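Local coordinates for protein alpha-1,2-Mannosidase (Trichoderma reesei, PDB 1HCU) that probably trims alpha-1,2-linked mannose residues from high-mannose N-glycans as a calcium-dependent glycoside hydrolase of family 47, at residues Leu62-Leu67 against Ser111-Leu116; Ser180-Thr186 against Tyr250-Met254; Tyr399-Arg403 against Glu468-Gln474; Ala455-Tyr460 against Phe483-Pro489. One frame throughout, in Å; residues are numbered along the deposited sequence.

Contact 1 of 4, residues Leu62-Leu67 against Ser111-Leu116; sequences LDTAIL and SAYDLL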
# COMPACT_ATOMS: atom_id res chain seq x y z
N LEU A 62 6.28 9.87 -9.56
CA LEU A 62 6.90 11.17 -9.35
C LEU A 62 7.79 11.27 -8.11
O LEU A 62 8.95 11.67 -8.21
CB LEU A 62 5.81 12.25 -9.30
CG LEU A 62 6.25 13.69 -9.00
CD1 LEU A 62 7.33 14.11 -9.97
CD2 LEU A 62 5.04 14.63 -9.08
N ASP A 63 7.26 10.93 -6.94
CA ASP A 63 8.07 11.03 -5.74
C ASP A 63 9.21 10.03 -5.69
O ASP A 63 10.26 10.30 -5.10
CB ASP A 63 7.19 10.93 -4.48
CG ASP A 63 6.51 9.59 -4.33
OD1 ASP A 63 5.85 9.41 -3.29
OD2 ASP A 63 6.63 8.73 -5.23
N THR A 64 9.02 8.87 -6.31
CA THR A 64 10.08 7.88 -6.32
C THR A 64 11.24 8.49 -7.11
O THR A 64 12.40 8.37 -6.72
CB THR A 64 9.62 6.56 -6.98
OG1 THR A 64 8.54 6.00 -6.23
CG2 THR A 64 10.76 5.56 -7.03
N ALA A 65 10.91 9.16 -8.21
CA ALA A 65 11.91 9.81 -9.06
C ALA A 65 12.63 10.91 -8.30
O ALA A 65 13.80 11.18 -8.54
CB ALA A 65 11.24 10.40 -10.31
N ILE A 66 11.92 11.56 -7.38
CA ILE A 66 12.52 12.63 -6.59
C ILE A 66 13.55 12.07 -5.61
O ILE A 66 14.65 12.60 -5.49
CB ILE A 66 11.44 13.41 -5.79
CG1 ILE A 66 10.59 14.24 -6.75
CG2 ILE A 66 12.10 14.31 -4.76
CD1 ILE A 66 9.40 14.89 -6.08
N LEU A 67 13.19 11.00 -4.91
CA LEU A 67 14.09 10.38 -3.93
C LEU A 67 15.32 9.75 -4.57
O LEU A 67 16.34 9.56 -3.91
CB LEU A 67 13.33 9.31 -3.12
CG LEU A 67 12.08 9.77 -2.37
CD1 LEU A 67 11.41 8.58 -1.70
CD2 LEU A 67 12.46 10.82 -1.34
N SER A 111 2.73 14.04 -1.65
CA SER A 111 4.06 13.60 -1.23
C SER A 111 5.11 14.36 -2.05
O SER A 111 6.11 14.82 -1.50
CB SER A 111 4.22 12.09 -1.40
OG SER A 111 4.09 11.69 -2.75
N ALA A 112 4.86 14.49 -3.35
CA ALA A 112 5.78 15.22 -4.21
C ALA A 112 5.86 16.67 -3.73
O ALA A 112 6.94 17.26 -3.68
CB ALA A 112 5.30 15.17 -5.65
N TYR A 113 4.72 17.24 -3.37
CA TYR A 113 4.70 18.61 -2.90
C TYR A 113 5.54 18.76 -1.62
O TYR A 113 6.38 19.65 -1.53
CB TYR A 113 3.26 19.05 -2.65
CG TYR A 113 3.12 20.49 -2.23
CD1 TYR A 113 3.28 21.54 -3.14
CD2 TYR A 113 2.83 20.81 -0.91
CE1 TYR A 113 3.14 22.86 -2.73
CE2 TYR A 113 2.70 22.11 -0.50
CZ TYR A 113 2.85 23.13 -1.40
OH TYR A 113 2.74 24.42 -0.93
N ASP A 114 5.32 17.87 -0.65
CA ASP A 114 6.07 17.93 0.60
C ASP A 114 7.57 17.72 0.39
O ASP A 114 8.38 18.36 1.05
CB ASP A 114 5.53 16.90 1.61
CG ASP A 114 4.27 17.38 2.32
OD1 ASP A 114 4.06 18.61 2.41
OD2 ASP A 114 3.49 16.53 2.80
N LEU A 115 7.95 16.82 -0.52
CA LEU A 115 9.36 16.59 -0.75
C LEU A 115 10.02 17.77 -1.47
O LEU A 115 11.09 18.24 -1.05
CB LEU A 115 9.55 15.30 -1.57
CG LEU A 115 9.15 13.99 -0.88
CD1 LEU A 115 9.30 12.83 -1.85
CD2 LEU A 115 10.01 13.76 0.35
N LEU A 116 9.38 18.27 -2.53
CA LEU A 116 9.93 19.39 -3.30
C LEU A 116 9.98 20.71 -2.52
O LEU A 116 10.67 21.64 -2.93
CB LEU A 116 9.14 19.56 -4.61
CG LEU A 116 9.30 18.39 -5.58
CD1 LEU A 116 8.58 18.68 -6.88
CD2 LEU A 116 10.78 18.14 -5.84
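I66 and L116 form the tight apolar half of a packing between two neighbouring helices of the (alpha/alpha)7 barrel, the fold of glycoside hydrolase family 47. Segments 62-67 and 111-116 run nearly alongside one another, their axes 24° apart in direction and 9.3 Å apart at closest approach. D63 and A112 are the nearest backbone pair, with CA atoms 5.0 Å apart, consistent with the small side chain of A112. I66 stays extended beyond CB, with CD1 anti to CA (chi2 172°), and this carries CD1 to 3.5 Å from L116 CG. One turn earlier, L62 CD2 meets A112 CB, also at 3.5 Å. Packing is looser at the other flank, where the leucines L67 and L115 cross at about a right angle and L67 CD2 comes no closer than 3.8 Å to L115 CD1. No solvent side exists here, since every touching residue is buried; F120 and V74 help to cover the apolar part.

The polar corner is of a different kind. D63 also reaches inward, its OD2 in a salt bridge with K459 of helix 451-465 and its OD1 hydrogen-bonded to H488 in the loop of the hairpin. The single hydroxyl proton of S111 has the carbonyl oxygens of G107 and G108 within reach as well, so its direction is not settled, although S111 OG lies 2.9 Å from D63 OD1.

Contact 2 of 4, residues Ser180-Thr186 against Tyr250-Met254; sequences SLVLEWT and YLIKM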
# COMPACT_ATOMS: atom_id res chain seq x y z
N SER A 180 -9.16 4.76 4.54
CA SER A 180 -7.89 5.05 3.90
C SER A 180 -7.92 6.41 3.22
O SER A 180 -7.22 6.62 2.23
CB SER A 180 -7.54 3.97 2.88
OG SER A 180 -7.29 2.73 3.51
N LEU A 181 -8.71 7.33 3.77
CA LEU A 181 -8.84 8.68 3.21
C LEU A 181 -8.37 9.76 4.18
O LEU A 181 -7.97 10.85 3.75
CB LEU A 181 -10.31 8.94 2.87
CG LEU A 181 -10.98 7.85 2.04
CD1 LEU A 181 -12.47 8.17 1.87
CD2 LEU A 181 -10.29 7.75 0.70
N VAL A 182 -8.43 9.44 5.47
CA VAL A 182 -8.06 10.37 6.54
C VAL A 182 -6.66 10.98 6.47
O VAL A 182 -6.49 12.18 6.69
CB VAL A 182 -8.29 9.72 7.94
CG1 VAL A 182 -7.46 8.44 8.07
CG2 VAL A 182 -7.93 10.70 9.03
N LEU A 183 -5.65 10.17 6.14
CA LEU A 183 -4.28 10.67 6.07
C LEU A 183 -4.13 11.77 5.01
O LEU A 183 -3.68 12.87 5.31
CB LEU A 183 -3.30 9.54 5.74
CG LEU A 183 -1.89 9.60 6.35
CD1 LEU A 183 -0.94 8.71 5.54
CD2 LEU A 183 -1.38 11.02 6.39
N GLU A 184 -4.51 11.48 3.77
CA GLU A 184 -4.32 12.48 2.73
C GLU A 184 -5.27 13.67 2.77
O GLU A 184 -4.89 14.77 2.38
CB GLU A 184 -4.28 11.86 1.32
CG GLU A 184 -5.07 10.59 1.06
CD GLU A 184 -4.55 9.38 1.82
OE1 GLU A 184 -5.13 9.05 2.87
OE2 GLU A 184 -3.57 8.75 1.35
N TRP A 185 -6.48 13.46 3.27
CA TRP A 185 -7.45 14.54 3.36
C TRP A 185 -7.11 15.48 4.53
O TRP A 185 -7.34 16.69 4.44
CB TRP A 185 -8.86 13.96 3.49
CG TRP A 185 -9.40 13.49 2.16
CD1 TRP A 185 -8.88 12.49 1.37
CD2 TRP A 185 -10.48 14.06 1.43
NE1 TRP A 185 -9.59 12.42 0.19
CE2 TRP A 185 -10.57 13.37 0.19
CE3 TRP A 185 -11.39 15.10 1.69
CZ2 TRP A 185 -11.53 13.69 -0.78
CZ3 TRP A 185 -12.35 15.41 0.72
CH2 TRP A 185 -12.41 14.71 -0.49
N THR A 186 -6.55 14.93 5.60
CA THR A 186 -6.16 15.76 6.73
C THR A 186 -4.93 16.55 6.31
O THR A 186 -4.78 17.73 6.64
CB THR A 186 -5.83 14.92 7.99
OG1 THR A 186 -7.04 14.34 8.51
CG2 THR A 186 -5.20 15.79 9.07
N TYR A 250 -3.72 2.85 8.60
CA TYR A 250 -3.83 4.29 8.82
C TYR A 250 -4.11 4.69 10.26
O TYR A 250 -3.87 5.84 10.64
CB TYR A 250 -4.90 4.90 7.89
CG TYR A 250 -4.38 5.26 6.50
CD1 TYR A 250 -5.20 5.94 5.59
CD2 TYR A 250 -3.10 4.90 6.09
CE1 TYR A 250 -4.75 6.23 4.29
CE2 TYR A 250 -2.65 5.19 4.79
CZ TYR A 250 -3.47 5.85 3.90
OH TYR A 250 -3.02 6.08 2.62
N LEU A 251 -4.60 3.76 11.06
CA LEU A 251 -4.87 4.03 12.45
C LEU A 251 -3.59 4.45 13.18
O LEU A 251 -3.55 5.50 13.84
CB LEU A 251 -5.46 2.79 13.12
CG LEU A 251 -6.91 2.80 13.62
CD1 LEU A 251 -7.84 3.59 12.75
CD2 LEU A 251 -7.35 1.35 13.70
N ILE A 252 -2.55 3.64 13.05
CA ILE A 252 -1.28 3.96 13.70
C ILE A 252 -0.54 5.06 12.94
O ILE A 252 0.20 5.84 13.54
CB ILE A 252 -0.38 2.70 13.81
CG1 ILE A 252 0.86 2.99 14.66
CG2 ILE A 252 0.01 2.23 12.43
CD1 ILE A 252 0.56 3.33 16.10
N LYS A 253 -0.74 5.14 11.63
CA LYS A 253 -0.06 6.17 10.86
C LYS A 253 -0.56 7.58 11.17
O LYS A 253 0.20 8.54 11.07
CB LYS A 253 -0.15 5.87 9.36
CG LYS A 253 0.78 4.73 8.94
CD LYS A 253 0.88 4.56 7.43
CE LYS A 253 1.89 3.49 7.06
NZ LYS A 253 2.01 3.33 5.58
N MET A 254 -1.82 7.69 11.56
CA MET A 254 -2.40 8.97 11.92
C MET A 254 -1.77 9.40 13.24
O MET A 254 -1.60 10.60 13.50
CB MET A 254 -3.93 8.86 12.10
CG MET A 254 -4.71 8.77 10.80
SD MET A 254 -4.17 10.03 9.60
CE MET A 254 -4.89 11.50 10.28
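Successive bends in M254, at chi2 (-47°) and again at chi3, curl its thioether back over the first turn of helix 182-192, setting SD 3.6 Å from L183 CA and CE 3.4 Å from V182 CG2. CE also points end-on toward T186 OG1. That hydroxyl is bonded to V182 O, which takes T186 N from the opposite face of the carbonyl plane, so one oxygen ties down both groups.

Y250 supplies the other half of the contact. L183 CB stands over one face of its ring, 4.1 Å from the centroid and 17° off the normal, a CH-pi contact set off toward the rim. At the edge, S180 O lies near the ring plane, 3.2 Å from Y250 CE1. The E184 chain is bent at chi2 and lays its carboxylate across the far end of the tyrosine, with E184 OE2 3.0 Å from Y250 OH.

The two helix segments, 36° apart in direction, are neighbours in the wall of the (alpha/alpha)7 barrel, and their shared polar end faces the tip of the hairpin inside. There Y250 OH is hydrogen-bonded to T485 N and E184 OE2 to N484 ND2. Since a peptide N-H can only donate, the phenol oxygen must act as acceptor in that bond; Y250 is thus second shell to the calcium and probably orients T485.

Contact 3 of 4, residues Tyr399-Arg403 against Glu468-Gln474; sequences YYAYR and ESDVQVQ
The loop that leads from helix 451-465 to the C-terminal beta-hairpin of the barrel is fastened to helix 393-405 chiefly through R403 and V473. R403 bends at chi2 (-58°) and again at chi3, which turns its guanidinium flat along the loop. R403 NE then donates to V473 O at 3.0 Å with an N-H...O angle of 157°, the oxygen lying close to the guanidinium plane. The other edge faces E468: R403 NH1 reaches E468 OE2 at 2.6 Å on the syn lone pair, the strong arm of a salt bridge. R403 NH2 adds only weak bonds to the same two oxygens. One face of the guanidinium is covered by Q472 CB, 3.8 Å above the plane and over its centre.

Within the loop, S469 OG accepts from V471 N at 3.1 Å, an ST turn at the bend between E468 and V473; V471 touches F483 of strand 481-483.

V473 is gripped at both of its backbone polar atoms, because its N donates to Y399 OH at 3.2 Å while its O receives R403. Its CG2 lies against R403 CB and CG, 3.2 Å from R403 CB, and also near Y399 CE1, while V473 CG1 meets Y400 CE2 at 4.1 Å. R403 CG, one turn on in the same helix, stands over one face of the Y399 ring near the rim, and that ring also touches L463 and I464 of helix 451-465. E468 is exposed, whereas V473 and both tyrosines are buried.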
# COMPACT_ATOMS: atom_id res chain seq x y z
N TYR A 399 11.73 -3.89 4.31
CA TYR A 399 12.31 -2.58 4.51
C TYR A 399 12.17 -2.14 5.97
O TYR A 399 13.17 -1.76 6.59
CB TYR A 399 11.66 -1.56 3.56
CG TYR A 399 11.98 -0.12 3.89
CD1 TYR A 399 11.02 0.70 4.48
CD2 TYR A 399 13.25 0.40 3.66
CE1 TYR A 399 11.31 2.01 4.83
CE2 TYR A 399 13.56 1.72 4.01
CZ TYR A 399 12.58 2.51 4.59
OH TYR A 399 12.88 3.81 4.97
N TYR A 400 10.96 -2.20 6.52
CA TYR A 400 10.76 -1.82 7.92
C TYR A 400 11.62 -2.66 8.87
O TYR A 400 12.18 -2.13 9.84
CB TYR A 400 9.29 -1.96 8.34
CG TYR A 400 8.40 -0.82 7.92
CD1 TYR A 400 7.73 -0.85 6.69
CD2 TYR A 400 8.19 0.29 8.75
CE1 TYR A 400 6.88 0.18 6.31
CE2 TYR A 400 7.34 1.33 8.38
CZ TYR A 400 6.69 1.27 7.15
OH TYR A 400 5.82 2.26 6.78
N ALA A 401 11.70 -3.97 8.60
CA ALA A 401 12.49 -4.88 9.43
C ALA A 401 13.94 -4.41 9.51
O ALA A 401 14.54 -4.40 10.60
CB ALA A 401 12.42 -6.30 8.86
N TYR A 402 14.49 -3.98 8.38
CA TYR A 402 15.86 -3.49 8.33
C TYR A 402 16.00 -2.15 9.08
O TYR A 402 16.93 -1.98 9.87
CB TYR A 402 16.34 -3.33 6.87
CG TYR A 402 17.71 -2.71 6.78
CD1 TYR A 402 17.88 -1.37 6.42
CD2 TYR A 402 18.84 -3.43 7.17
CE1 TYR A 402 19.12 -0.77 6.46
CE2 TYR A 402 20.10 -2.83 7.21
CZ TYR A 402 20.23 -1.50 6.86
OH TYR A 402 21.46 -0.89 6.96
N ARG A 403 15.09 -1.22 8.83
CA ARG A 403 15.14 0.09 9.49
C ARG A 403 15.04 -0.00 11.00
O ARG A 403 15.55 0.88 11.71
CB ARG A 403 14.01 1.00 8.98
CG ARG A 403 14.08 1.35 7.50
CD ARG A 403 15.38 2.03 7.13
NE ARG A 403 15.70 3.09 8.07
CZ ARG A 403 16.84 3.78 8.08
NH1 ARG A 403 17.79 3.54 7.19
NH2 ARG A 403 17.04 4.70 9.01
N GLU A 468 20.99 7.65 3.96
CA GLU A 468 20.06 8.23 4.92
C GLU A 468 19.40 9.52 4.44
O GLU A 468 19.96 10.25 3.63
CB GLU A 468 20.78 8.52 6.24
CG GLU A 468 20.94 7.33 7.15
CD GLU A 468 19.60 6.67 7.48
OE1 GLU A 468 18.62 7.40 7.76
OE2 GLU A 468 19.55 5.42 7.46
N SER A 469 18.19 9.78 4.94
CA SER A 469 17.44 10.99 4.62
C SER A 469 16.25 11.05 5.58
O SER A 469 16.05 10.13 6.38
CB SER A 469 16.93 10.98 3.17
OG SER A 469 15.72 10.26 3.04
N ASP A 470 15.47 12.12 5.50
CA ASP A 470 14.32 12.26 6.38
C ASP A 470 13.18 11.31 6.01
O ASP A 470 12.31 11.03 6.83
CB ASP A 470 13.81 13.71 6.35
CG ASP A 470 14.73 14.67 7.07
OD1 ASP A 470 15.84 14.93 6.56
OD2 ASP A 470 14.34 15.14 8.15
N VAL A 471 13.19 10.84 4.78
CA VAL A 471 12.16 9.94 4.31
C VAL A 471 12.29 8.56 4.96
O VAL A 471 11.30 7.88 5.19
CB VAL A 471 12.22 9.80 2.78
CG1 VAL A 471 11.10 8.89 2.29
CG2 VAL A 471 12.11 11.17 2.14
N GLN A 472 13.53 8.15 5.26
CA GLN A 472 13.79 6.85 5.88
C GLN A 472 13.13 6.79 7.25
O GLN A 472 13.15 7.76 8.01
CB GLN A 472 15.31 6.64 6.04
CG GLN A 472 16.14 6.60 4.74
CD GLN A 472 16.19 5.22 4.08
OE1 GLN A 472 16.90 5.03 3.09
NE2 GLN A 472 15.46 4.26 4.63
N VAL A 473 12.54 5.64 7.59
CA VAL A 473 11.90 5.54 8.90
C VAL A 473 12.97 5.36 10.00
O VAL A 473 13.84 4.50 9.90
CB VAL A 473 10.89 4.36 8.94
CG1 VAL A 473 9.79 4.59 7.91
CG2 VAL A 473 11.58 3.07 8.65
N GLN A 474 12.91 6.21 11.03
CA GLN A 474 13.87 6.16 12.13
C GLN A 474 13.40 5.22 13.24
O GLN A 474 12.31 5.38 13.79
CB GLN A 474 14.08 7.57 12.71
CG GLN A 474 14.45 8.63 11.67
CD GLN A 474 15.69 8.28 10.88
OE1 GLN A 474 16.73 7.96 11.45
NE2 GLN A 474 15.59 8.34 9.56

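Contact 4 of 4, residues Ala455-Tyr460 against Phe483-Pro489; sequences AEALKY and FNTEAHP. With CA (calcium ion), chain H.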
# COMPACT_ATOMS: atom_id res chain seq x y z
N ALA A 455 5.63 3.55 -7.77
CA ALA A 455 5.49 4.17 -6.46
C ALA A 455 5.93 3.38 -5.25
O ALA A 455 6.47 3.95 -4.30
CB ALA A 455 4.04 4.61 -6.27
N GLU A 456 5.72 2.07 -5.28
CA GLU A 456 6.02 1.25 -4.11
C GLU A 456 7.15 0.23 -4.18
O GLU A 456 8.13 0.33 -3.45
CB GLU A 456 4.74 0.53 -3.68
CG GLU A 456 3.55 1.44 -3.46
CD GLU A 456 2.41 0.72 -2.74
OE1 GLU A 456 1.39 0.39 -3.39
OE2 GLU A 456 2.56 0.47 -1.53
N ALA A 457 6.99 -0.77 -5.03
CA ALA A 457 8.01 -1.79 -5.13
C ALA A 457 9.40 -1.20 -5.33
O ALA A 457 10.32 -1.52 -4.58
CB ALA A 457 7.68 -2.76 -6.24
N LEU A 458 9.56 -0.33 -6.33
CA LEU A 458 10.87 0.26 -6.61
C LEU A 458 11.32 1.26 -5.55
O LEU A 458 12.52 1.46 -5.33
CB LEU A 458 10.86 0.90 -8.01
CG LEU A 458 10.77 -0.10 -9.18
CD1 LEU A 458 10.66 0.65 -10.51
CD2 LEU A 458 12.01 -0.99 -9.19
N LYS A 459 10.35 1.88 -4.87
CA LYS A 459 10.63 2.86 -3.83
C LYS A 459 11.20 2.16 -2.58
O LYS A 459 12.27 2.52 -2.09
CB LYS A 459 9.34 3.61 -3.47
CG LYS A 459 9.43 4.51 -2.25
CD LYS A 459 9.65 5.95 -2.62
CE LYS A 459 8.38 6.79 -2.50
NZ LYS A 459 7.31 6.46 -3.48
N TYR A 460 10.50 1.15 -2.07
CA TYR A 460 11.00 0.45 -0.88
C TYR A 460 12.31 -0.28 -1.17
O TYR A 460 13.22 -0.27 -0.33
CB TYR A 460 9.95 -0.52 -0.34
CG TYR A 460 8.74 0.16 0.29
CD1 TYR A 460 8.89 1.02 1.38
CD2 TYR A 460 7.46 -0.03 -0.22
CE1 TYR A 460 7.78 1.68 1.94
CE2 TYR A 460 6.35 0.61 0.32
CZ TYR A 460 6.51 1.47 1.40
OH TYR A 460 5.42 2.12 1.92
N PHE A 483 4.61 7.38 5.42
CA PHE A 483 4.21 6.81 4.14
C PHE A 483 2.71 6.50 4.11
O PHE A 483 2.16 5.89 5.04
CB PHE A 483 4.98 5.52 3.84
CG PHE A 483 6.44 5.72 3.54
CD1 PHE A 483 7.40 5.53 4.54
CD2 PHE A 483 6.87 6.06 2.26
CE1 PHE A 483 8.77 5.67 4.25
CE2 PHE A 483 8.23 6.20 1.97
CZ PHE A 483 9.18 6.01 2.97
N ASN A 484 2.05 6.94 3.03
CA ASN A 484 0.63 6.68 2.87
C ASN A 484 0.59 5.24 2.35
O ASN A 484 1.64 4.63 2.16
CB ASN A 484 -0.00 7.68 1.88
CG ASN A 484 -0.05 7.18 0.45
OD1 ASN A 484 0.90 6.58 -0.06
ND2 ASN A 484 -1.16 7.45 -0.22
N THR A 485 -0.59 4.70 2.11
CA THR A 485 -0.68 3.32 1.66
C THR A 485 -0.06 3.03 0.29
O THR A 485 0.22 1.88 -0.03
CB THR A 485 -2.14 2.85 1.69
OG1 THR A 485 -2.18 1.49 2.13
CG2 THR A 485 -2.78 2.95 0.31
N GLU A 486 0.17 4.06 -0.52
CA GLU A 486 0.76 3.86 -1.85
C GLU A 486 2.21 4.33 -1.83
O GLU A 486 2.74 4.84 -2.82
CB GLU A 486 -0.05 4.65 -2.90
CG GLU A 486 0.27 4.30 -4.35
CD GLU A 486 -0.44 3.04 -4.84
OE1 GLU A 486 -1.06 2.33 -4.02
OE2 GLU A 486 -0.37 2.76 -6.06
N ALA A 487 2.84 4.19 -0.68
CA ALA A 487 4.23 4.57 -0.50
C ALA A 487 4.52 6.04 -0.79
O ALA A 487 5.61 6.38 -1.24
CB ALA A 487 5.12 3.69 -1.38
N HIS A 488 3.55 6.92 -0.55
CA HIS A 488 3.75 8.35 -0.76
C HIS A 488 3.94 9.00 0.61
O HIS A 488 3.00 9.13 1.38
CB HIS A 488 2.56 8.98 -1.49
CG HIS A 488 2.34 8.42 -2.86
ND1 HIS A 488 3.35 8.30 -3.78
CD2 HIS A 488 1.23 7.91 -3.44
CE1 HIS A 488 2.88 7.74 -4.88
NE2 HIS A 488 1.60 7.49 -4.70
N PRO A 489 5.17 9.43 0.92
CA PRO A 489 5.51 10.06 2.20
C PRO A 489 5.04 11.51 2.37
O PRO A 489 5.34 12.36 1.55
CB PRO A 489 7.03 9.96 2.22
CG PRO A 489 7.38 10.19 0.78
CD PRO A 489 6.37 9.29 0.08
CA CA H . -0.74 -0.55 0.73
O HOH W 1 2.84 1.63 1.17
O HOH W 2 1.67 -1.55 -0.19
O HOH W 3 -3.23 -0.14 -0.59
O HOH W 4 -1.84 -2.77 -0.52
O HOH W 5 -1.48 -2.02 2.90
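A type I turn from N484 to A487, with A487 in the left-handed region (phi 59°), brings the hairpin tip against a widened, pi-type turn of helix 451-465, where the CA atoms of E456 and A487 are 5.2 Å apart. The tip is braced by N484 OD1, which takes E486 N in an Asx turn and H488 N, the two donors arriving from opposite faces.

K459 bends at every torsion past chi1, and its NZ is hydrogen-bonded to A487 O and to A455 O, both at 2.8 Å, the latter in the carbonyl plane on a lone pair. With T64 OG1 and a carboxylate beside it, four oxygens surround the buried ammonium, more than its three protons can serve at once. A487 CB lies 3.4 Å from E456 CG. Beside it, Y460 turns an edge to the face of F483, planes at 54°.

T485 carries the calcium ion, through T485 O at 2.7 Å and T485 OG1 at 2.9 Å, with four waters as further ligands. E456 is second shell: its OE2 accepts from calcium-bound water 2 at 2.6 Å, and water 1 joins it to Y460 OH, though both waters have more acceptors in reach than protons. The calcium probably polarises water 2. E456 OE1 and E486 OE1, 3.2 Å apart, are like-charged acceptors without a bond, concentrating negative charge near the predicted active-site residues E393 and E100.

Overall arrangement
Contact 4 is the hub: it lies about 7 Å from the centre of the chain, and its own centre is 11, 15 and 12 Å from those of contacts 1, 2 and 3. Contacts 1 and 2 join pairs of barrel helices (56-67 with 98-117, 182-192 with 245-257), follow in series and do not touch. Contact 3 ties helix 393-405 to the loop entering the hairpin, and its segments alternate with those of contact 4. D63 of contact 1 joins both the helix and the loop of contact 4, while K253 bonds to F483 and Y250 to T485. The hairpin 481-491 is thus held from several sides of the barrel, with its calcium-bearing tip near the predicted catalytic acids.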